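Local coordinates for protein laccase (PDB 3SQR) that is a fungal multicopper oxidase that oxidises phenolic substrates such as hydroquinones and reduces dioxygen to water at its copper centres, at residues L382-Y387 against F491-P496; S388-Q393 against V449-E454; N407-L412 against E433-A438; V475-D480 against G508-A513. One frame throughout, in Å; residues are numbered along the deposited sequence.

Contact 1: L382-Y387 against F491-P496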
# COMPACT_ATOMS: atom_id res chain seq x y z
N LEU A 382 -8.82 20.78 -2.78
CA LEU A 382 -10.22 20.34 -2.89
C LEU A 382 -10.84 20.33 -1.53
O LEU A 382 -10.16 20.04 -0.50
CB LEU A 382 -10.28 18.92 -3.51
CG LEU A 382 -9.69 18.73 -4.93
CD1 LEU A 382 -9.69 17.23 -5.22
CD2 LEU A 382 -10.46 19.50 -5.97
N ASP A 383 -12.13 20.59 -1.52
CA ASP A 383 -12.91 20.60 -0.31
C ASP A 383 -13.97 19.55 -0.24
O ASP A 383 -14.52 19.12 -1.26
CB ASP A 383 -13.61 21.97 -0.13
CG ASP A 383 -12.62 23.11 -0.02
OD1 ASP A 383 -11.42 22.92 0.27
OD2 ASP A 383 -13.06 24.25 -0.21
N VAL A 384 -14.27 19.15 0.98
CA VAL A 384 -15.22 18.12 1.25
C VAL A 384 -16.54 18.87 1.34
O VAL A 384 -16.64 19.84 2.08
CB VAL A 384 -14.94 17.40 2.59
CG1 VAL A 384 -16.07 16.39 2.97
CG2 VAL A 384 -13.56 16.68 2.51
N GLY A 385 -17.51 18.42 0.57
CA GLY A 385 -18.81 19.06 0.52
C GLY A 385 -19.74 18.47 1.55
O GLY A 385 -19.33 17.83 2.54
N GLY A 386 -21.04 18.63 1.31
CA GLY A 386 -22.02 18.07 2.24
C GLY A 386 -21.92 16.58 2.39
O GLY A 386 -21.80 15.86 1.40
N TYR A 387 -22.03 16.07 3.61
CA TYR A 387 -21.83 14.66 3.82
C TYR A 387 -22.83 13.93 4.72
O TYR A 387 -23.57 14.54 5.53
CB TYR A 387 -20.39 14.46 4.34
CG TYR A 387 -20.13 15.01 5.71
CD1 TYR A 387 -20.47 14.29 6.85
CD2 TYR A 387 -19.53 16.26 5.87
CE1 TYR A 387 -20.22 14.82 8.14
CE2 TYR A 387 -19.28 16.79 7.11
CZ TYR A 387 -19.62 16.09 8.26
OH TYR A 387 -19.35 16.67 9.49
N PHE A 491 -13.75 18.74 12.38
CA PHE A 491 -13.26 18.25 11.06
C PHE A 491 -12.74 19.38 10.22
O PHE A 491 -13.33 20.49 10.18
CB PHE A 491 -14.41 17.63 10.27
CG PHE A 491 -14.92 16.36 10.81
CD1 PHE A 491 -14.22 15.66 11.82
CD2 PHE A 491 -16.08 15.80 10.29
CE1 PHE A 491 -14.68 14.48 12.28
CE2 PHE A 491 -16.53 14.60 10.76
CZ PHE A 491 -15.84 13.94 11.78
N ASN A 492 -11.63 19.13 9.52
CA ASN A 492 -11.14 20.05 8.53
C ASN A 492 -11.64 19.62 7.16
O ASN A 492 -11.22 18.60 6.62
CB ASN A 492 -9.63 20.10 8.58
CG ASN A 492 -9.01 20.99 7.52
OD1 ASN A 492 -7.81 20.84 7.25
ND2 ASN A 492 -9.76 21.93 6.95
N LEU A 493 -12.54 20.43 6.58
CA LEU A 493 -13.14 20.12 5.28
C LEU A 493 -12.54 20.88 4.12
O LEU A 493 -12.87 20.61 2.96
CB LEU A 493 -14.67 20.36 5.35
CG LEU A 493 -15.39 19.63 6.48
CD1 LEU A 493 -16.87 20.09 6.55
CD2 LEU A 493 -15.35 18.09 6.39
N VAL A 494 -11.62 21.76 4.43
CA VAL A 494 -11.00 22.64 3.47
C VAL A 494 -9.58 22.21 3.15
O VAL A 494 -8.61 22.41 3.95
CB VAL A 494 -10.91 24.11 3.98
CG1 VAL A 494 -10.32 24.95 2.90
CG2 VAL A 494 -12.33 24.59 4.35
N ASN A 495 -9.48 21.62 1.98
CA ASN A 495 -8.24 21.01 1.52
C ASN A 495 -7.44 20.28 2.62
O ASN A 495 -6.27 20.57 2.81
CB ASN A 495 -7.34 22.02 0.82
CG ASN A 495 -6.32 21.36 -0.06
OD1 ASN A 495 -6.62 20.30 -0.65
ND2 ASN A 495 -5.13 21.96 -0.18
N PRO A 496 -8.06 19.30 3.29
CA PRO A 496 -7.29 18.52 4.25
C PRO A 496 -6.36 17.55 3.51
O PRO A 496 -6.39 17.47 2.30
CB PRO A 496 -8.35 17.77 4.99
CG PRO A 496 -9.40 17.58 3.97
CD PRO A 496 -9.42 18.80 3.17
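The Tyr387 ring meets Leu493 at its edge, where CD1 of Leu493 lies near the ring plane and 4.1 Å from CE2. The carbonyl oxygen of Gly385, two residues earlier in the chain, also sits in plane at the ring edge. The second flat group, Phe491, comes up to the phenol end: CD2 of Phe491 is 3.5 Å from OH of Tyr387, and the two side chains cross obliquely. Tyr387 takes the crowded position, with CG between its own N and carbonyl carbon (chi1 68°), and its CB bond points toward the 491-496 loop. A large aromatic ring suits this place, since its carbons pack on Leu493, Val450 and Trp448 at once.

Beside the rings, Val384 is buried and crosses Leu493 at about a right angle, CG1 to CD2 at 3.9 Å. Its backbone N gives a straight bond to Leu493 O (2.8 Å, 170°), in the carbonyl plane. Further along, two side chains serve backbone groups of the opposite loop. Asp383 OD1 accepts from Asn495 N on its anti side (2.9 Å), a bent bond with the donor tilted from the carboxylate plane, and Asn495 OD1 accepts from Leu382 N (3.1 Å), that donor standing above the amide carbonyl plane. Asn495 ND2 turns instead to Pro378 O. Short polar side chains fit here because the loops lack regular strand pairing.

Val384 and Phe491 also pack on Val475. The two loops, which precede strands 387-398 and 498-499, meet at one end of the third cupredoxin-like beta-sandwich domain of a laccase.

Contact 2: S388-Q393 against V449-E454. With NAG (2-acetamido-2-deoxy-beta-D-glucopyranose), chain I.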
# COMPACT_ATOMS: atom_id res chain seq x y z
N SER A 388 -22.87 12.61 4.59
CA SER A 388 -23.46 11.75 5.60
C SER A 388 -22.30 11.11 6.38
O SER A 388 -21.24 10.88 5.80
CB SER A 388 -24.32 10.66 4.99
OG SER A 388 -23.53 9.62 4.46
N LEU A 389 -22.50 10.93 7.68
CA LEU A 389 -21.46 10.40 8.54
C LEU A 389 -21.72 8.94 8.86
O LEU A 389 -22.80 8.53 9.26
CB LEU A 389 -21.37 11.22 9.81
CG LEU A 389 -20.08 10.88 10.59
CD1 LEU A 389 -19.43 12.11 11.19
CD2 LEU A 389 -20.35 9.77 11.56
N VAL A 390 -20.72 8.10 8.67
CA VAL A 390 -20.84 6.72 9.03
C VAL A 390 -19.80 6.47 10.09
O VAL A 390 -18.66 6.86 9.92
CB VAL A 390 -20.60 5.79 7.84
CG1 VAL A 390 -20.38 4.36 8.28
CG2 VAL A 390 -21.78 5.88 6.83
N ASP A 391 -20.19 5.82 11.18
CA ASP A 391 -19.28 5.61 12.29
C ASP A 391 -19.12 4.13 12.49
O ASP A 391 -20.10 3.36 12.51
CB ASP A 391 -19.78 6.28 13.61
CG ASP A 391 -18.90 5.87 14.84
OD1 ASP A 391 -17.83 6.44 14.97
OD2 ASP A 391 -19.28 4.95 15.60
N GLU A 392 -17.87 3.69 12.62
CA GLU A 392 -17.59 2.32 12.90
C GLU A 392 -16.46 2.24 13.93
O GLU A 392 -15.64 3.14 14.06
CB GLU A 392 -17.27 1.56 11.63
CG GLU A 392 -18.57 1.36 10.77
CD GLU A 392 -18.50 0.22 9.87
OE1 GLU A 392 -17.45 0.08 9.18
OE2 GLU A 392 -19.51 -0.51 9.82
N GLN A 393 -16.49 1.15 14.66
CA GLN A 393 -15.67 0.97 15.84
C GLN A 393 -14.92 -0.32 15.80
O GLN A 393 -15.49 -1.41 15.66
CB GLN A 393 -16.53 1.04 17.11
CG GLN A 393 -17.35 2.32 17.16
CD GLN A 393 -18.26 2.35 18.36
OE1 GLN A 393 -18.66 1.32 18.88
NE2 GLN A 393 -18.58 3.52 18.80
N VAL A 449 -19.35 11.18 1.81
CA VAL A 449 -19.40 10.43 3.04
C VAL A 449 -18.20 10.78 3.90
O VAL A 449 -17.12 10.94 3.35
CB VAL A 449 -19.48 8.91 2.81
CG1 VAL A 449 -18.35 8.39 1.93
CG2 VAL A 449 -19.46 8.20 4.15
N VAL A 450 -18.43 11.00 5.19
CA VAL A 450 -17.34 11.01 6.20
C VAL A 450 -17.46 9.69 6.95
O VAL A 450 -18.52 9.31 7.49
CB VAL A 450 -17.37 12.17 7.15
CG1 VAL A 450 -16.35 11.93 8.33
CG2 VAL A 450 -17.05 13.44 6.44
N TYR A 451 -16.38 8.93 6.88
CA TYR A 451 -16.32 7.65 7.51
C TYR A 451 -15.39 7.81 8.69
O TYR A 451 -14.23 8.24 8.54
CB TYR A 451 -15.77 6.58 6.56
CG TYR A 451 -15.61 5.24 7.17
CD1 TYR A 451 -16.70 4.44 7.47
CD2 TYR A 451 -14.34 4.73 7.45
CE1 TYR A 451 -16.54 3.20 8.01
CE2 TYR A 451 -14.19 3.49 8.01
CZ TYR A 451 -15.29 2.72 8.28
OH TYR A 451 -15.11 1.47 8.84
N VAL A 452 -15.92 7.55 9.87
CA VAL A 452 -15.14 7.68 11.11
C VAL A 452 -14.89 6.27 11.60
O VAL A 452 -15.80 5.53 11.85
CB VAL A 452 -15.88 8.50 12.24
CG1 VAL A 452 -15.01 8.52 13.51
CG2 VAL A 452 -16.10 9.96 11.84
N ILE A 453 -13.63 5.93 11.78
CA ILE A 453 -13.31 4.65 12.31
C ILE A 453 -12.57 4.92 13.63
O ILE A 453 -11.65 5.72 13.71
CB ILE A 453 -12.47 3.78 11.34
CG1 ILE A 453 -12.24 2.41 11.97
CG2 ILE A 453 -11.21 4.52 10.88
CD1 ILE A 453 -11.73 1.35 11.00
N GLU A 454 -13.10 4.29 14.66
CA GLU A 454 -12.65 4.47 16.03
C GLU A 454 -11.91 3.29 16.52
O GLU A 454 -12.32 2.13 16.32
CB GLU A 454 -13.86 4.64 16.95
CG GLU A 454 -14.72 5.81 16.63
CD GLU A 454 -15.81 5.91 17.67
OE1 GLU A 454 -15.46 5.89 18.87
OE2 GLU A 454 -16.99 5.97 17.26
C1 NAG I . -21.44 1.08 14.75
C2 NAG I . -22.52 1.81 13.97
C3 NAG I . -22.69 3.21 14.55
C4 NAG I . -22.95 3.13 16.05
C5 NAG I . -21.76 2.42 16.70
C6 NAG I . -21.92 2.34 18.22
C7 NAG I . -22.89 1.25 11.58
C8 NAG I . -22.53 1.48 10.14
N2 NAG I . -22.25 1.94 12.51
O3 NAG I . -23.78 3.78 13.89
O4 NAG I . -23.03 4.44 16.56
O5 NAG I . -21.76 1.11 16.14
O6 NAG I . -23.11 1.62 18.48
O7 NAG I . -23.76 0.42 11.84
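Strands 388-393 and 449-454 run parallel, 4.7 Å apart at an angle of 17°, paired in register from Ser388 with Val449 to Gln393 with Glu454 and joined by five backbone hydrogen bonds.

On the face carrying Val390, Glu392 and Tyr451, the phenol OH of Tyr451 donates to the anti lone pair of Glu392 OE1 (2.7 Å), which lies in plane at the ring edge. Val390 CG1 meets the same edge at CD1 of Tyr451 (3.8 Å), and Phe540 stacks edge-to-face with the ring. Tyrosine suits this buried place because its ring packs while its hydroxyl gives OE1 of the buried glutamate a donor.

The other face begins with branched aliphatics, Leu389 CD1 touching Val452 CG2 at 4.0 Å, and ends in acids. Asp391 OD1 is only 2.5 Å from Glu454 OE2, so one carboxyl group probably holds a proton; Asp391 CG, anti to its backbone N (chi1 171°), leads the group there. Gln393 NE2 adds a weak bond to Glu454 OE2 (3.3 Å). The glycan's NAG N2 donates to Asp391 O (2.6 Å).

With strand 509-515 on the far side of 448-455, this parallel pair belongs to the Greek-key beta-sandwich of a cupredoxin domain.

Contact 3: N407-L412 against E433-A438. With NAG (2-acetamido-2-deoxy-beta-D-glucopyranose), chain I.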
# COMPACT_ATOMS: atom_id res chain seq x y z
N ASN A 407 -17.67 -2.85 14.29
CA ASN A 407 -18.98 -2.96 14.89
C ASN A 407 -19.37 -4.38 15.14
O ASN A 407 -20.41 -4.87 14.68
CB ASN A 407 -19.98 -2.25 14.00
CG ASN A 407 -20.05 -0.82 14.31
OD1 ASN A 407 -19.03 -0.18 14.47
ND2 ASN A 407 -21.26 -0.30 14.39
N SER A 408 -18.49 -5.04 15.87
CA SER A 408 -18.67 -6.41 16.34
C SER A 408 -18.56 -7.49 15.36
O SER A 408 -18.69 -8.64 15.75
CB SER A 408 -19.97 -6.55 17.18
OG SER A 408 -20.14 -5.35 17.94
N SER A 409 -18.18 -7.20 14.10
CA SER A 409 -18.11 -8.24 13.10
C SER A 409 -16.69 -8.28 12.49
O SER A 409 -16.17 -7.28 12.05
CB SER A 409 -19.13 -7.99 11.98
OG SER A 409 -18.96 -8.90 10.94
N SER A 410 -16.10 -9.44 12.43
CA SER A 410 -14.79 -9.59 11.76
C SER A 410 -14.99 -10.00 10.31
O SER A 410 -15.75 -10.93 10.01
CB SER A 410 -13.98 -10.63 12.49
OG SER A 410 -12.64 -10.66 12.06
N LEU A 411 -14.30 -9.33 9.38
CA LEU A 411 -14.44 -9.65 7.96
C LEU A 411 -13.97 -11.04 7.64
O LEU A 411 -12.86 -11.47 8.04
CB LEU A 411 -13.69 -8.62 7.06
CG LEU A 411 -14.03 -8.70 5.56
CD1 LEU A 411 -14.93 -7.55 5.16
CD2 LEU A 411 -12.71 -8.69 4.78
N LEU A 412 -14.84 -11.76 6.95
CA LEU A 412 -14.56 -13.07 6.46
C LEU A 412 -15.33 -13.27 5.15
O LEU A 412 -16.58 -13.28 5.09
CB LEU A 412 -14.91 -14.11 7.52
CG LEU A 412 -14.88 -15.58 7.15
CD1 LEU A 412 -13.49 -15.91 6.72
CD2 LEU A 412 -15.35 -16.35 8.38
N GLU A 433 -20.73 -10.88 7.83
CA GLU A 433 -19.26 -10.89 7.93
C GLU A 433 -18.57 -10.31 6.71
O GLU A 433 -17.34 -10.26 6.67
CB GLU A 433 -18.78 -12.28 8.22
CG GLU A 433 -19.03 -13.28 7.12
CD GLU A 433 -20.45 -13.98 7.10
OE1 GLU A 433 -21.45 -13.62 7.81
OE2 GLU A 433 -20.51 -14.92 6.29
N TYR A 434 -19.32 -9.87 5.71
CA TYR A 434 -18.77 -9.11 4.62
C TYR A 434 -18.59 -7.65 5.06
O TYR A 434 -17.98 -6.86 4.30
CB TYR A 434 -19.66 -9.25 3.36
CG TYR A 434 -19.29 -10.40 2.49
CD1 TYR A 434 -19.03 -11.65 3.02
CD2 TYR A 434 -19.15 -10.26 1.09
CE1 TYR A 434 -18.69 -12.66 2.27
CE2 TYR A 434 -18.77 -11.29 0.33
CZ TYR A 434 -18.57 -12.53 0.92
OH TYR A 434 -18.20 -13.66 0.19
N ASN A 435 -19.11 -7.26 6.24
CA ASN A 435 -18.97 -5.91 6.76
C ASN A 435 -19.30 -4.80 5.74
O ASN A 435 -18.61 -3.75 5.64
CB ASN A 435 -17.59 -5.74 7.36
CG ASN A 435 -17.42 -6.53 8.61
OD1 ASN A 435 -18.35 -7.22 9.05
ND2 ASN A 435 -16.24 -6.44 9.21
N VAL A 436 -20.43 -4.97 5.05
CA VAL A 436 -20.82 -4.02 4.00
C VAL A 436 -21.44 -2.79 4.60
O VAL A 436 -22.37 -2.86 5.39
CB VAL A 436 -21.75 -4.63 2.91
CG1 VAL A 436 -22.28 -3.53 1.99
CG2 VAL A 436 -21.03 -5.67 2.13
N VAL A 437 -20.95 -1.64 4.20
CA VAL A 437 -21.68 -0.41 4.41
C VAL A 437 -22.16 0.02 3.03
O VAL A 437 -21.36 0.24 2.10
CB VAL A 437 -20.80 0.69 4.96
CG1 VAL A 437 -21.51 2.02 4.96
CG2 VAL A 437 -20.26 0.33 6.35
N ALA A 438 -23.47 0.22 2.91
CA ALA A 438 -24.04 0.68 1.65
C ALA A 438 -23.96 2.19 1.58
O ALA A 438 -24.31 2.87 2.54
CB ALA A 438 -25.56 0.20 1.48
C1 NAG I . -21.44 1.08 14.75
C2 NAG I . -22.52 1.81 13.97
C3 NAG I . -22.69 3.21 14.55
C4 NAG I . -22.95 3.13 16.05
C5 NAG I . -21.76 2.42 16.70
C6 NAG I . -21.92 2.34 18.22
C7 NAG I . -22.89 1.25 11.58
C8 NAG I . -22.53 1.48 10.14
N2 NAG I . -22.25 1.94 12.51
O3 NAG I . -23.78 3.78 13.89
O4 NAG I . -23.03 4.44 16.56
O5 NAG I . -21.76 1.11 16.14
O6 NAG I . -23.11 1.62 18.48
O7 NAG I . -23.76 0.42 11.84
O HOH W 1 -18.17 -15.25 4.60
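Ser409 and Asn435 meet through two hydrogen bonds. The serine hydroxyl donates to OD1 of Asn435 (2.6 Å), in the carbonyl plane and on a lone pair, while ND2 of Asn435 returns a bond to the backbone O of Ser409 (3.0 Å), approaching from above that carbonyl plane. Ser409 OG is anti to its backbone N (chi1 173°), which brings it toward the amide. An asparagine suits the spot because one flat group both accepts and donates, and Asn435 also has a backbone conformation with positive phi (48°), which this residue tolerates well.

Next to this pair, Leu412 N bonds to Glu433 O (2.9 Å), and the same oxygen receives a CA-H contact from CA of Leu411 (3.2 Å). Leu411 CD1 packs against the backbone of Tyr434. The same methyl, Leu411 CD1, lies 3.9 Å from Asn435 CB. A water bridges the two segments, donating to Leu412 O (2.6 Å) and to Glu433 OE2.

The contact thus fastens the loop after strand 402-406 to the short 3-10 turn that leads into edge strand 436-439 of the third cupredoxin-like domain. Leu411 lies about 7 Å, side chain to side chain, from His525, a copper ligand, probably of a type 3 site.

Farther out, ND2 of Asn435 also bonds to Ala537 O, and Tyr434 OH to Ser417 O. At the start of the loop Asn407 carries the N-linked NAG, ND2 joined covalently to C1, and its OD1 accepts from Gln393 N.

Contact 4: V475-D480 against G508-A513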
# COMPACT_ATOMS: atom_id res chain seq x y z
N VAL A 475 -10.18 14.35 7.28
CA VAL A 475 -10.86 15.47 7.96
C VAL A 475 -10.49 15.54 9.46
O VAL A 475 -10.53 16.61 10.09
CB VAL A 475 -12.32 15.52 7.66
CG1 VAL A 475 -12.49 15.60 6.05
CG2 VAL A 475 -13.16 14.42 8.28
N ALA A 476 -10.05 14.43 10.00
CA ALA A 476 -9.56 14.36 11.39
C ALA A 476 -8.72 13.10 11.56
O ALA A 476 -9.07 12.01 11.12
CB ALA A 476 -10.75 14.30 12.37
N GLN A 477 -7.62 13.24 12.25
CA GLN A 477 -6.82 12.07 12.58
C GLN A 477 -6.35 12.41 14.00
O GLN A 477 -5.43 13.20 14.20
CB GLN A 477 -5.69 11.96 11.57
CG GLN A 477 -4.78 10.78 11.83
CD GLN A 477 -3.64 10.71 10.91
OE1 GLN A 477 -2.88 11.65 10.74
NE2 GLN A 477 -3.52 9.54 10.25
N GLU A 478 -7.07 11.89 14.96
CA GLU A 478 -7.02 12.38 16.32
C GLU A 478 -6.75 11.29 17.31
O GLU A 478 -7.37 10.20 17.27
CB GLU A 478 -8.37 13.02 16.68
CG GLU A 478 -8.71 14.23 15.82
CD GLU A 478 -7.85 15.44 16.06
OE1 GLU A 478 -7.41 15.60 17.21
OE2 GLU A 478 -7.62 16.21 15.09
N THR A 479 -5.90 11.65 18.27
CA THR A 479 -5.63 10.81 19.44
C THR A 479 -6.55 11.26 20.58
O THR A 479 -6.13 11.96 21.49
CB THR A 479 -4.19 10.89 19.84
OG1 THR A 479 -3.79 12.26 20.01
CG2 THR A 479 -3.37 10.28 18.73
N ASP A 480 -7.78 10.84 20.45
CA ASP A 480 -8.79 11.05 21.48
C ASP A 480 -9.99 10.23 21.14
O ASP A 480 -10.06 9.56 20.10
CB ASP A 480 -9.12 12.54 21.66
CG ASP A 480 -9.50 12.90 23.14
OD1 ASP A 480 -9.85 12.02 23.98
OD2 ASP A 480 -9.47 14.09 23.44
N GLY A 508 -7.55 6.28 19.21
CA GLY A 508 -8.17 7.47 18.68
C GLY A 508 -9.13 7.19 17.57
O GLY A 508 -9.77 6.15 17.55
N TYR A 509 -9.29 8.16 16.69
CA TYR A 509 -10.15 7.96 15.52
C TYR A 509 -9.59 8.64 14.29
O TYR A 509 -8.82 9.58 14.32
CB TYR A 509 -11.59 8.41 15.84
CG TYR A 509 -11.71 9.87 16.07
CD1 TYR A 509 -11.56 10.43 17.34
CD2 TYR A 509 -12.03 10.74 15.01
CE1 TYR A 509 -11.67 11.78 17.53
CE2 TYR A 509 -12.14 12.08 15.20
CZ TYR A 509 -11.97 12.60 16.46
OH TYR A 509 -12.12 13.96 16.61
N LEU A 510 -10.01 8.10 13.16
CA LEU A 510 -9.69 8.63 11.88
C LEU A 510 -11.01 8.89 11.17
O LEU A 510 -11.84 8.00 11.08
CB LEU A 510 -8.87 7.59 11.13
CG LEU A 510 -8.60 7.88 9.67
CD1 LEU A 510 -7.66 9.12 9.50
CD2 LEU A 510 -8.05 6.63 8.94
N ALA A 511 -11.16 10.14 10.73
CA ALA A 511 -12.34 10.54 10.00
C ALA A 511 -11.87 10.87 8.59
O ALA A 511 -11.11 11.81 8.38
CB ALA A 511 -13.01 11.77 10.68
N ILE A 512 -12.32 10.05 7.64
CA ILE A 512 -11.94 10.17 6.24
C ILE A 512 -13.18 10.41 5.41
O ILE A 512 -14.16 9.72 5.55
CB ILE A 512 -11.16 8.92 5.73
CG1 ILE A 512 -11.93 7.64 5.93
CG2 ILE A 512 -9.75 8.85 6.34
CD1 ILE A 512 -11.35 6.47 5.12
N ALA A 513 -13.10 11.39 4.55
CA ALA A 513 -14.18 11.74 3.64
C ALA A 513 -13.85 11.31 2.22
O ALA A 513 -12.70 11.39 1.78
CB ALA A 513 -14.40 13.27 3.67
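Val475 and Ala476 both face Ala511, whose carbonyl oxygen accepts from both backbone nitrogens: the bond from Ala476 N (3.3 Å) lies in the carbonyl plane on a lone pair, and that from Val475 N is weak. Beyond this bulge the strands run antiparallel at 173°. Ala511 N returns an almost straight bond to Ala476 O (2.8 Å, 176°), and Glu478 and Tyr509 form a second hydrogen-bonded pair, N to O in both directions.

Among the apolar contacts, small residues suit the face where Ala476 and Ala511 let Val475 and the Tyr509 ring approach. The methyls of Ala476 and Ala511 meet at 3.8 Å, Val475 CG2 reaches Ala511 CB at 3.6 Å, and Val475 CG1 touches Ala513 CB. On the other face Leu510 CD1 lies against Gln477 CB (4.0 Å).

The aromatic contact belongs to Tyr509. Its CG stands between the backbone N and the carbonyl carbon (chi1 66°), and the ring lies alongside Glu478, whose CB sits over one face in a CH-pi contact, 3.9 Å from the centroid and toward the rim. Asp480 O approaches the ring edge at CD1 (3.3 Å), while Phe482 packs edge-to-face on the ring.

Gly508, just before strand 509-515, makes CA-H contacts to Glu478 O and Asp480 O, and a CB here would run into Glu478 O.

This is an antiparallel pair with a classic beta bulge, set inside the beta-sandwich of the third cupredoxin-like domain.

How the contacts relate
Contacts 2 and 4 are largely buried, though contact 4 ends at exposed residues and contact 2 at a glycan. They share one sheet in which strands 448-455 and 509-515 are neighbours, joined by Tyr451 N to Ile512 O and Ile453 N to Leu510 O. One pair is parallel and in register, the other antiparallel and bulged. Contact 1 is a partly buried loop pairing over their end: Phe491 packs on Val450, Leu389 and Ala511, and Val384 on Ala513. Contact 3, also partly buried, joins a loop to the turn leading into an edge strand of the companion sheet and meets contact 2 through Asn407 and the shared NAG. Regular backbone bonds dominate the sheet; side-chain-to-backbone bonds and a water serve the loops.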